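Local coordinates for vacuolar protein sorting-associated protein IST1 (Saccharomyces cerevisiae, PDB 3GGY) that regulates, as the whole protein of which this is the N-terminal domain, the recruitment of the ATPase VPS4 to ESCRT-III in multivesicular body sorting, at residues Q95-H100 against A108-I113; T9-T14 against K129-W134; L81-V86 against D103-A108; Q21-A26 against L75-L80. One frame throughout, in Å; residues are numbered along the deposited sequence.

Interaction 1: residues Q95-H100 against A108-I113; sequences QLVKEH and AIRSLI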
# COMPACT_ATOMS: atom_id res chain seq x y z
N GLN A 95 -5.50 -1.38 -26.12
CA GLN A 95 -6.45 -2.42 -25.73
C GLN A 95 -6.72 -2.35 -24.23
O GLN A 95 -7.86 -2.39 -23.78
CB GLN A 95 -5.90 -3.80 -26.09
CG GLN A 95 -5.73 -4.04 -27.58
CD GLN A 95 -5.13 -5.40 -27.87
OE1 GLN A 95 -4.05 -5.73 -27.38
NE2 GLN A 95 -5.82 -6.20 -28.67
N LEU A 96 -5.64 -2.24 -23.45
CA LEU A 96 -5.75 -2.17 -22.01
C LEU A 96 -6.65 -1.03 -21.55
O LEU A 96 -7.54 -1.22 -20.72
CB LEU A 96 -4.36 -2.02 -21.39
CG LEU A 96 -4.23 -2.07 -19.87
CD1 LEU A 96 -4.63 -3.45 -19.37
CD2 LEU A 96 -2.80 -1.75 -19.47
N VAL A 97 -6.43 0.16 -22.10
CA VAL A 97 -7.19 1.34 -21.71
C VAL A 97 -8.62 1.43 -22.25
O VAL A 97 -9.52 1.91 -21.56
CB VAL A 97 -6.43 2.63 -22.11
CG1 VAL A 97 -7.25 3.85 -21.73
CG2 VAL A 97 -5.08 2.66 -21.41
N LYS A 98 -8.84 0.96 -23.48
CA LYS A 98 -10.17 1.04 -24.06
C LYS A 98 -11.04 -0.20 -23.86
O LYS A 98 -12.27 -0.08 -23.75
CB LYS A 98 -10.07 1.36 -25.55
CG LYS A 98 -9.59 2.78 -25.83
CD LYS A 98 -9.76 3.16 -27.28
CE LYS A 98 -9.42 4.63 -27.49
NZ LYS A 98 -9.69 5.08 -28.88
N GLU A 99 -10.43 -1.37 -23.81
CA GLU A 99 -11.17 -2.62 -23.64
C GLU A 99 -11.16 -3.20 -22.23
O GLU A 99 -11.99 -4.04 -21.90
CB GLU A 99 -10.63 -3.68 -24.61
CG GLU A 99 -11.06 -3.49 -26.06
CD GLU A 99 -10.30 -4.39 -27.01
OE1 GLU A 99 -10.19 -5.61 -26.74
OE2 GLU A 99 -9.81 -3.89 -28.05
N HIS A 100 -10.23 -2.76 -21.39
CA HIS A 100 -10.14 -3.28 -20.03
C HIS A 100 -10.17 -2.23 -18.92
O HIS A 100 -9.46 -2.34 -17.93
CB HIS A 100 -8.88 -4.14 -19.90
CG HIS A 100 -8.86 -5.31 -20.83
ND1 HIS A 100 -9.67 -6.41 -20.64
CD2 HIS A 100 -8.15 -5.54 -21.96
CE1 HIS A 100 -9.47 -7.27 -21.62
NE2 HIS A 100 -8.55 -6.77 -22.44
N ALA A 108 -5.88 -1.96 -12.03
CA ALA A 108 -5.18 -2.92 -11.19
C ALA A 108 -3.71 -3.12 -11.55
O ALA A 108 -2.84 -3.06 -10.68
CB ALA A 108 -5.91 -4.26 -11.21
N ILE A 109 -3.42 -3.36 -12.83
CA ILE A 109 -2.05 -3.59 -13.25
C ILE A 109 -1.19 -2.33 -13.11
O ILE A 109 -0.03 -2.41 -12.69
CB ILE A 109 -1.99 -4.10 -14.71
CG1 ILE A 109 -0.57 -4.56 -15.04
CG2 ILE A 109 -2.44 -3.01 -15.66
CD1 ILE A 109 -0.12 -5.77 -14.23
N ARG A 110 -1.75 -1.17 -13.45
CA ARG A 110 -1.00 0.07 -13.33
C ARG A 110 -0.66 0.36 -11.87
O ARG A 110 0.45 0.78 -11.56
CB ARG A 110 -1.81 1.24 -13.91
CG ARG A 110 -1.89 1.21 -15.42
CD ARG A 110 -2.79 2.32 -15.94
NE ARG A 110 -2.87 2.25 -17.40
CZ ARG A 110 -1.98 2.78 -18.22
NH1 ARG A 110 -0.93 3.43 -17.75
NH2 ARG A 110 -2.11 2.61 -19.54
N SER A 111 -1.61 0.13 -10.97
CA SER A 111 -1.37 0.39 -9.56
C SER A 111 -0.28 -0.50 -8.97
O SER A 111 0.54 -0.05 -8.18
CB SER A 111 -2.67 0.22 -8.76
OG SER A 111 -3.63 1.20 -9.14
N LEU A 112 -0.28 -1.77 -9.37
CA LEU A 112 0.72 -2.71 -8.86
C LEU A 112 2.12 -2.36 -9.35
O LEU A 112 3.09 -2.45 -8.60
CB LEU A 112 0.34 -4.13 -9.26
CG LEU A 112 -0.87 -4.64 -8.47
CD1 LEU A 112 -1.42 -5.90 -9.13
CD2 LEU A 112 -0.46 -4.91 -7.03
N ILE A 113 2.22 -1.94 -10.61
CA ILE A 113 3.52 -1.57 -11.15
C ILE A 113 4.02 -0.29 -10.48
O ILE A 113 5.19 -0.17 -10.13
CB ILE A 113 3.43 -1.39 -12.68
CG1 ILE A 113 3.22 -2.76 -13.32
CG2 ILE A 113 4.69 -0.72 -13.22
CD1 ILE A 113 2.94 -2.72 -14.82
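Arg-110 reaches out from helix 105-115 to Val-97 on helix 93-99, while Leu-96 of the same short helix meets Ile-109. From CB, the arginine chain runs extended through CG and CD to NE, with CG anti to its carbonyl carbon (chi1 -72°). These carbons stay clear of segment 95-100, and helix 138-147 packs on the side chain through Phe-140 and Val-144. NE is bonded to Asn-106 OD1, one turn back on its own helix, and forms a long, weak ion pair with Asp-150. NH1 gives a weak bond to Ile-149 O. NH2 forms a salt bridge with Glu-93 and also makes the contact itself: Val-97 CG2 lies 3.5 Å from Arg-110 NH2, approaching obliquely to the guanidinium plane. Leu-96 CD2 is more remote, 4.4 Å from Arg-110 NH2. The two side chains Val-97 and Arg-110 cross at about a right angle, as do Leu-96 and Ile-109, where methyl meets methyl at 4.0 Å between Leu-96 CD2 and Ile-109 CG2. The far end of Ile-109 leads away from Leu-96 toward Met-132. With the segment axes 12.2 Å apart and inclined at 133°, the two helices of this ESCRT-III-like domain meet through the ends of their side chains. The cationic group is buried, yet across this contact it meets only methyl groups; its charge is probably balanced chiefly by Glu-93, earlier on the short helix, whose salt bridge adds a polar tie between helices 93-99 and 105-115.

Interaction 2: residues T9-T14 against K129-W134; sequences TIKLKT and KDLMAW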
# COMPACT_ATOMS: atom_id res chain seq x y z
N THR A 9 0.94 -16.90 -19.33
CA THR A 9 -0.19 -17.08 -18.43
C THR A 9 0.17 -17.84 -17.15
O THR A 9 -0.35 -17.53 -16.08
CB THR A 9 -1.34 -17.82 -19.14
OG1 THR A 9 -1.80 -17.04 -20.24
CG2 THR A 9 -2.50 -18.05 -18.18
N ILE A 10 1.06 -18.82 -17.27
CA ILE A 10 1.47 -19.60 -16.11
C ILE A 10 2.41 -18.79 -15.22
O ILE A 10 2.28 -18.81 -13.99
CB ILE A 10 2.17 -20.90 -16.53
CG1 ILE A 10 1.18 -21.78 -17.30
CG2 ILE A 10 2.70 -21.64 -15.31
CD1 ILE A 10 1.77 -23.07 -17.83
N LYS A 11 3.35 -18.07 -15.83
CA LYS A 11 4.28 -17.26 -15.07
C LYS A 11 3.53 -16.14 -14.34
O LYS A 11 3.88 -15.78 -13.22
CB LYS A 11 5.35 -16.66 -15.98
CG LYS A 11 6.22 -17.69 -16.68
CD LYS A 11 7.47 -17.05 -17.28
CE LYS A 11 7.13 -15.97 -18.28
NZ LYS A 11 6.33 -16.50 -19.43
N LEU A 12 2.51 -15.59 -14.99
CA LEU A 12 1.72 -14.52 -14.40
C LEU A 12 0.91 -15.05 -13.21
O LEU A 12 0.85 -14.42 -12.16
CB LEU A 12 0.78 -13.90 -15.44
CG LEU A 12 -0.14 -12.77 -14.96
CD1 LEU A 12 0.69 -11.61 -14.42
CD2 LEU A 12 -1.02 -12.30 -16.11
N LYS A 13 0.30 -16.21 -13.39
CA LYS A 13 -0.49 -16.81 -12.33
C LYS A 13 0.38 -17.06 -11.11
O LYS A 13 0.00 -16.72 -9.99
CB LYS A 13 -1.10 -18.14 -12.80
CG LYS A 13 -1.98 -18.81 -11.75
CD LYS A 13 -2.63 -20.09 -12.28
CE LYS A 13 -1.59 -21.15 -12.60
NZ LYS A 13 -2.21 -22.41 -13.11
N THR A 14 1.56 -17.64 -11.35
CA THR A 14 2.51 -17.92 -10.28
C THR A 14 2.89 -16.64 -9.55
O THR A 14 2.96 -16.59 -8.32
CB THR A 14 3.80 -18.56 -10.83
OG1 THR A 14 3.49 -19.79 -11.49
CG2 THR A 14 4.79 -18.83 -9.70
N LYS A 129 6.05 -6.04 -13.42
CA LYS A 129 6.55 -5.04 -14.35
C LYS A 129 7.24 -5.75 -15.51
O LYS A 129 6.96 -5.47 -16.68
CB LYS A 129 7.55 -4.10 -13.67
CG LYS A 129 8.07 -3.02 -14.59
CD LYS A 129 9.12 -2.14 -13.91
CE LYS A 129 10.49 -2.79 -13.94
NZ LYS A 129 11.02 -2.87 -15.33
N ASP A 130 8.14 -6.67 -15.19
CA ASP A 130 8.87 -7.40 -16.22
C ASP A 130 7.92 -8.13 -17.16
O ASP A 130 8.10 -8.11 -18.38
CB ASP A 130 9.84 -8.40 -15.59
CG ASP A 130 10.93 -7.73 -14.78
OD1 ASP A 130 11.40 -6.65 -15.19
OD2 ASP A 130 11.34 -8.29 -13.74
N LEU A 131 6.90 -8.77 -16.61
CA LEU A 131 5.93 -9.50 -17.42
C LEU A 131 5.14 -8.59 -18.35
O LEU A 131 4.93 -8.92 -19.51
CB LEU A 131 4.96 -10.28 -16.53
CG LEU A 131 5.53 -11.51 -15.82
CD1 LEU A 131 4.49 -12.05 -14.84
CD2 LEU A 131 5.90 -12.57 -16.85
N MET A 132 4.70 -7.44 -17.83
CA MET A 132 3.91 -6.50 -18.63
C MET A 132 4.74 -5.73 -19.65
O MET A 132 4.22 -5.32 -20.69
CB MET A 132 3.14 -5.53 -17.73
CG MET A 132 2.11 -6.21 -16.84
SD MET A 132 1.07 -7.42 -17.72
CE MET A 132 1.90 -8.93 -17.26
N ALA A 133 6.02 -5.53 -19.35
CA ALA A 133 6.90 -4.83 -20.28
C ALA A 133 7.05 -5.72 -21.52
O ALA A 133 7.21 -5.23 -22.64
CB ALA A 133 8.26 -4.58 -19.64
N TRP A 134 7.00 -7.03 -21.31
CA TRP A 134 7.12 -7.98 -22.40
C TRP A 134 5.79 -8.16 -23.13
O TRP A 134 5.73 -8.15 -24.37
CB TRP A 134 7.57 -9.35 -21.88
CG TRP A 134 7.60 -10.40 -22.94
CD1 TRP A 134 8.58 -10.61 -23.87
CD2 TRP A 134 6.55 -11.33 -23.25
NE1 TRP A 134 8.21 -11.61 -24.73
CE2 TRP A 134 6.97 -12.07 -24.38
CE3 TRP A 134 5.30 -11.61 -22.69
CZ2 TRP A 134 6.18 -13.07 -24.96
CZ3 TRP A 134 4.51 -12.60 -23.26
CH2 TRP A 134 4.96 -13.32 -24.38
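Leu-131 meets Leu-12 with no ring or other flat side-chain group in between; from the indole, Trp-134 CZ3 stays 5.8 Å from Lys-11 NZ. Within helix 8-46 the carbonyl of Ile-10 is approached from both faces: its oxygen accepts Thr-14 OG1 and Thr-14 N from opposite sides of its plane. The contact is a nearly antiparallel helix pair of the ESCRT-III-like domain: the first turns of the long helix 8-46 lie against helix 125-135, with segment axes 10.8 Å apart and crossing at -153°. Leu-131 splits its branches between two neighbours. CD1 settles on the opposite backbone, 3.7 Å from Leu-12 CA, and CD2 touches the aliphatic chain of Lys-11, 3.9 Å from its CE. The bend at chi3 places CE by the leucine, and the one at chi4 turns NZ, which is bonded to Ile-6 O. Phe-8 packs on both Leu-131 and Met-132, whereas Val-84 and Ile-87 of helix 84-87 touch Leu-12. With CG anti to the backbone nitrogen (chi1 179°), Leu-12 sends CD1 to Leu-131 CD1, 3.8 Å away. The same Leu-12 CD1 is met at about a right angle by the methionine chain, with Met-132 CE 4.1 Å from it.

Interaction 3: residues L81-V86 against D103-A108; sequences LARVQV and DGINEA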
# COMPACT_ATOMS: atom_id res chain seq x y z
N LEU A 81 -5.80 -11.98 -10.84
CA LEU A 81 -5.68 -13.43 -10.77
C LEU A 81 -6.90 -14.11 -11.35
O LEU A 81 -6.79 -15.13 -12.04
CB LEU A 81 -5.48 -13.89 -9.33
CG LEU A 81 -5.34 -15.40 -9.14
CD1 LEU A 81 -4.13 -15.90 -9.92
CD2 LEU A 81 -5.18 -15.73 -7.66
N ALA A 82 -8.07 -13.55 -11.08
CA ALA A 82 -9.32 -14.11 -11.58
C ALA A 82 -9.55 -13.85 -13.06
O ALA A 82 -10.37 -14.53 -13.70
CB ALA A 82 -10.49 -13.56 -10.77
N ARG A 83 -8.83 -12.89 -13.62
CA ARG A 83 -8.97 -12.53 -15.03
C ARG A 83 -7.69 -12.79 -15.83
O ARG A 83 -7.49 -12.20 -16.89
CB ARG A 83 -9.36 -11.05 -15.15
CG ARG A 83 -10.58 -10.65 -14.34
CD ARG A 83 -10.85 -9.16 -14.44
NE ARG A 83 -12.01 -8.73 -13.65
CZ ARG A 83 -13.28 -8.87 -14.02
NH1 ARG A 83 -13.58 -9.44 -15.19
NH2 ARG A 83 -14.25 -8.44 -13.23
N VAL A 84 -6.85 -13.68 -15.32
CA VAL A 84 -5.58 -14.00 -15.97
C VAL A 84 -5.70 -14.39 -17.45
O VAL A 84 -4.89 -13.97 -18.27
CB VAL A 84 -4.83 -15.12 -15.22
CG1 VAL A 84 -3.55 -15.49 -15.95
CG2 VAL A 84 -4.51 -14.66 -13.82
N GLN A 85 -6.69 -15.21 -17.78
CA GLN A 85 -6.88 -15.65 -19.15
C GLN A 85 -7.18 -14.51 -20.12
O GLN A 85 -6.85 -14.58 -21.30
CB GLN A 85 -7.98 -16.71 -19.23
CG GLN A 85 -9.34 -16.28 -18.70
CD GLN A 85 -9.31 -15.93 -17.22
OE1 GLN A 85 -8.83 -16.71 -16.39
NE2 GLN A 85 -9.85 -14.76 -16.88
N VAL A 86 -7.80 -13.45 -19.62
CA VAL A 86 -8.14 -12.30 -20.45
C VAL A 86 -6.91 -11.44 -20.72
O VAL A 86 -6.72 -10.92 -21.82
CB VAL A 86 -9.22 -11.42 -19.79
CG1 VAL A 86 -9.68 -10.35 -20.75
CG2 VAL A 86 -10.40 -12.29 -19.36
N ASP A 103 -13.45 -4.00 -16.64
CA ASP A 103 -13.15 -5.13 -15.77
C ASP A 103 -12.12 -4.77 -14.69
O ASP A 103 -11.69 -5.63 -13.92
CB ASP A 103 -12.63 -6.31 -16.60
CG ASP A 103 -11.57 -5.91 -17.60
OD1 ASP A 103 -10.67 -5.11 -17.23
OD2 ASP A 103 -11.61 -6.39 -18.75
N GLY A 104 -11.73 -3.50 -14.65
CA GLY A 104 -10.78 -3.02 -13.66
C GLY A 104 -9.34 -3.44 -13.83
O GLY A 104 -8.50 -3.15 -12.97
N ILE A 105 -9.03 -4.11 -14.93
CA ILE A 105 -7.67 -4.57 -15.17
C ILE A 105 -6.68 -3.42 -15.37
O ILE A 105 -5.60 -3.41 -14.78
CB ILE A 105 -7.62 -5.52 -16.39
CG1 ILE A 105 -8.41 -6.79 -16.06
CG2 ILE A 105 -6.17 -5.86 -16.74
CD1 ILE A 105 -8.51 -7.78 -17.21
N ASN A 106 -7.05 -2.44 -16.19
CA ASN A 106 -6.18 -1.29 -16.45
C ASN A 106 -5.67 -0.69 -15.14
O ASN A 106 -4.47 -0.53 -14.92
CB ASN A 106 -6.92 -0.22 -17.24
CG ASN A 106 -6.03 0.93 -17.66
OD1 ASN A 106 -4.98 0.72 -18.28
ND2 ASN A 106 -6.43 2.15 -17.34
N GLU A 107 -6.62 -0.36 -14.27
CA GLU A 107 -6.36 0.23 -12.97
C GLU A 107 -5.52 -0.68 -12.07
O GLU A 107 -4.57 -0.23 -11.42
CB GLU A 107 -7.70 0.53 -12.30
CG GLU A 107 -7.61 1.19 -10.96
CD GLU A 107 -8.99 1.42 -10.37
OE1 GLU A 107 -9.85 1.99 -11.08
OE2 GLU A 107 -9.21 1.03 -9.21
N ALA A 108 -5.88 -1.96 -12.03
CA ALA A 108 -5.18 -2.92 -11.19
C ALA A 108 -3.71 -3.12 -11.55
O ALA A 108 -2.84 -3.06 -10.68
CB ALA A 108 -5.91 -4.26 -11.21
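Arg-83 lays its guanidinium against the turn at Asp-103 and its aliphatic part against Ile-105. The buried side is apolar: Arg-83 CD sits 3.8 Å from Ile-105 CG1, and Ile-105 CD1 lies 4.0 Å from Arg-83 CB. Ile-105 has Leu-79, Leu-80 and Leu-96 among its other neighbours. On the partly exposed side, formed by Arg-83 and Asp-103, atoms come close but make no polar bond. Asp-103 CB stands over one face of the guanidinium, offset to the rim, and Asp-103 O comes over the same face, 3.1 Å from Arg-83 NE, at an angle too poor for a hydrogen bond. Nor is there a salt bridge, since Arg-83 NH1 stays 5.1 Å from Asp-103 OD2, which His-100 ND1 holds instead. The extended chain from CG to NE carries the group this far. Replacing Arg-83 by an alanine would probably leave Ile-105 with an open flank and deprive the carbonyl of Asp-103 of the positive group beside it. Asp-103 CG lies between its backbone N and carbonyl carbon (chi1 47°), which brings OD1 to the nitrogen of Ile-105, 3.0 Å from Asp-103 OD1. That bond closes an Asx turn leading, through Gly-104 at the N-cap, into helix 105-115.

Interaction 4: residues Q21-A26 against L75-L80; sequences QRLRYA and LYCELL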
# COMPACT_ATOMS: atom_id res chain seq x y z
N GLN A 21 0.13 -13.82 -1.42
CA GLN A 21 0.60 -14.41 -0.16
C GLN A 21 1.54 -13.46 0.58
O GLN A 21 1.44 -13.31 1.80
CB GLN A 21 1.29 -15.74 -0.43
CG GLN A 21 0.35 -16.85 -0.91
CD GLN A 21 -0.81 -17.12 0.06
OE1 GLN A 21 -1.85 -16.46 0.00
NE2 GLN A 21 -0.62 -18.08 0.95
N ARG A 22 2.45 -12.83 -0.16
CA ARG A 22 3.39 -11.89 0.44
C ARG A 22 2.68 -10.65 0.97
O ARG A 22 2.98 -10.18 2.06
CB ARG A 22 4.46 -11.48 -0.58
CG ARG A 22 5.38 -12.61 -1.01
CD ARG A 22 6.14 -13.18 0.18
NE ARG A 22 7.04 -12.20 0.78
CZ ARG A 22 8.13 -11.73 0.19
NH1 ARG A 22 8.47 -12.14 -1.02
NH2 ARG A 22 8.89 -10.84 0.82
N LEU A 23 1.74 -10.11 0.20
CA LEU A 23 1.01 -8.93 0.65
C LEU A 23 0.21 -9.24 1.92
O LEU A 23 0.19 -8.44 2.86
CB LEU A 23 0.06 -8.44 -0.46
CG LEU A 23 0.76 -7.71 -1.60
CD1 LEU A 23 -0.15 -7.60 -2.82
CD2 LEU A 23 1.19 -6.34 -1.12
N ARG A 24 -0.43 -10.40 1.96
CA ARG A 24 -1.21 -10.79 3.13
C ARG A 24 -0.31 -10.91 4.35
O ARG A 24 -0.66 -10.45 5.44
CB ARG A 24 -1.93 -12.12 2.89
CG ARG A 24 -3.12 -12.04 1.94
CD ARG A 24 -3.75 -13.42 1.74
NE ARG A 24 -4.90 -13.37 0.84
CZ ARG A 24 -5.56 -14.44 0.40
NH1 ARG A 24 -5.19 -15.65 0.79
NH2 ARG A 24 -6.60 -14.30 -0.41
N TYR A 25 0.85 -11.52 4.16
CA TYR A 25 1.80 -11.71 5.24
C TYR A 25 2.36 -10.39 5.74
O TYR A 25 2.53 -10.19 6.95
CB TYR A 25 2.95 -12.62 4.78
CG TYR A 25 3.83 -13.10 5.91
CD1 TYR A 25 3.30 -13.89 6.93
CD2 TYR A 25 5.18 -12.78 5.95
CE1 TYR A 25 4.11 -14.35 7.98
CE2 TYR A 25 6.00 -13.23 6.99
CZ TYR A 25 5.45 -14.01 8.00
OH TYR A 25 6.25 -14.46 9.02
N ALA A 26 2.64 -9.48 4.81
CA ALA A 26 3.16 -8.16 5.16
C ALA A 26 2.13 -7.39 5.97
O ALA A 26 2.48 -6.69 6.92
CB ALA A 26 3.54 -7.39 3.90
N LEU A 75 -6.18 -6.68 -3.12
CA LEU A 75 -7.41 -6.77 -3.89
C LEU A 75 -7.14 -6.68 -5.38
O LEU A 75 -7.75 -7.40 -6.16
CB LEU A 75 -8.40 -5.69 -3.46
CG LEU A 75 -9.05 -5.86 -2.09
CD1 LEU A 75 -10.19 -4.86 -1.97
CD2 LEU A 75 -9.58 -7.28 -1.93
N TYR A 76 -6.22 -5.79 -5.78
CA TYR A 76 -5.90 -5.67 -7.20
C TYR A 76 -5.29 -6.97 -7.72
O TYR A 76 -5.55 -7.38 -8.84
CB TYR A 76 -4.92 -4.52 -7.45
CG TYR A 76 -5.54 -3.13 -7.45
CD1 TYR A 76 -6.78 -2.89 -8.03
CD2 TYR A 76 -4.84 -2.04 -6.91
CE1 TYR A 76 -7.32 -1.61 -8.08
CE2 TYR A 76 -5.37 -0.76 -6.96
CZ TYR A 76 -6.61 -0.54 -7.54
OH TYR A 76 -7.12 0.73 -7.59
N CYS A 77 -4.46 -7.61 -6.90
CA CYS A 77 -3.84 -8.86 -7.29
C CYS A 77 -4.88 -9.95 -7.48
O CYS A 77 -4.81 -10.74 -8.41
CB CYS A 77 -2.83 -9.33 -6.24
SG CYS A 77 -1.26 -8.45 -6.31
N GLU A 78 -5.85 -10.00 -6.56
CA GLU A 78 -6.90 -11.01 -6.65
C GLU A 78 -7.74 -10.79 -7.90
O GLU A 78 -8.15 -11.75 -8.55
CB GLU A 78 -7.76 -10.96 -5.38
CG GLU A 78 -6.93 -11.21 -4.12
CD GLU A 78 -7.75 -11.19 -2.85
OE1 GLU A 78 -8.58 -10.27 -2.70
OE2 GLU A 78 -7.56 -12.08 -2.01
N LEU A 79 -7.97 -9.53 -8.23
CA LEU A 79 -8.76 -9.18 -9.42
C LEU A 79 -8.06 -9.71 -10.66
O LEU A 79 -8.68 -10.41 -11.48
CB LEU A 79 -8.92 -7.66 -9.51
CG LEU A 79 -9.68 -7.09 -10.71
CD1 LEU A 79 -10.10 -5.67 -10.41
CD2 LEU A 79 -8.81 -7.14 -11.97
N LEU A 80 -6.78 -9.38 -10.81
CA LEU A 80 -6.01 -9.83 -11.96
C LEU A 80 -5.89 -11.35 -12.01
O LEU A 80 -5.88 -11.95 -13.08
CB LEU A 80 -4.60 -9.22 -11.91
CG LEU A 80 -4.53 -7.71 -12.07
CD1 LEU A 80 -3.08 -7.25 -11.93
CD2 LEU A 80 -5.09 -7.31 -13.43
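Arg-24 and Glu-78 reach for each other between the two long helices and join in a salt bridge. The arginine first turns CG anti to its carbonyl carbon (chi1 -73°) and then runs straight from CG to NE, which brings the guanidinium edge to the glutamate. Arg-24 NH2 donates to Glu-78 OE2 at 2.9 Å with an N-H...O angle of 154°; the oxygen lies near the guanidinium plane and is met almost along its C-O axis. The two flat groups stand nearly perpendicular, 87° apart. Glu-78, its CG also anti to the carbonyl carbon and its chain extended beyond, shares this arginine with Glu-74, which binds NE, so one guanidinium probably offsets the mutual repulsion of two close carboxylates. The setting is the helical hairpin of the ESCRT-III-like domain, in which helix 8-46 runs alongside helix 50-82. An alanine in place of Glu-78 would probably leave Arg-24 NH2 without its acceptor and the guanidinium, held then by Glu-74, with more freedom to turn. On the buried side, Leu-23 CG and Cys-77 SG take the same first torsion, and Leu-23 CD1 meets Cys-77 SG at 3.8 Å. Val-122 also touches Leu-23, and Leu-112 touches Cys-77.

In the fold
Interaction 4 lies in the hairpin of helices 8-46 and 50-82, about 10 Å from the centre of the chain to its own centre; the others gather farther out, 18 to 21 Å from it. Interactions 1 and 3 share helix 105-115 and Ala-108, with centres about 8 Å apart and alternating segments along the chain. Interaction 2, which brings helix 125-135 back to the start of helix 8-46, encloses the other three in sequence. Helix 105-115 is the hub: Tyr-76 binds Glu-107 and packs on Ala-108 and Ser-111, and Ile-109 touches Met-132. Helices 84-87, 93-99, 105-115 and 125-135 are thus fastened to the end of the hairpin away from its 46-50 turn, building a thicker helical end on an elongated domain.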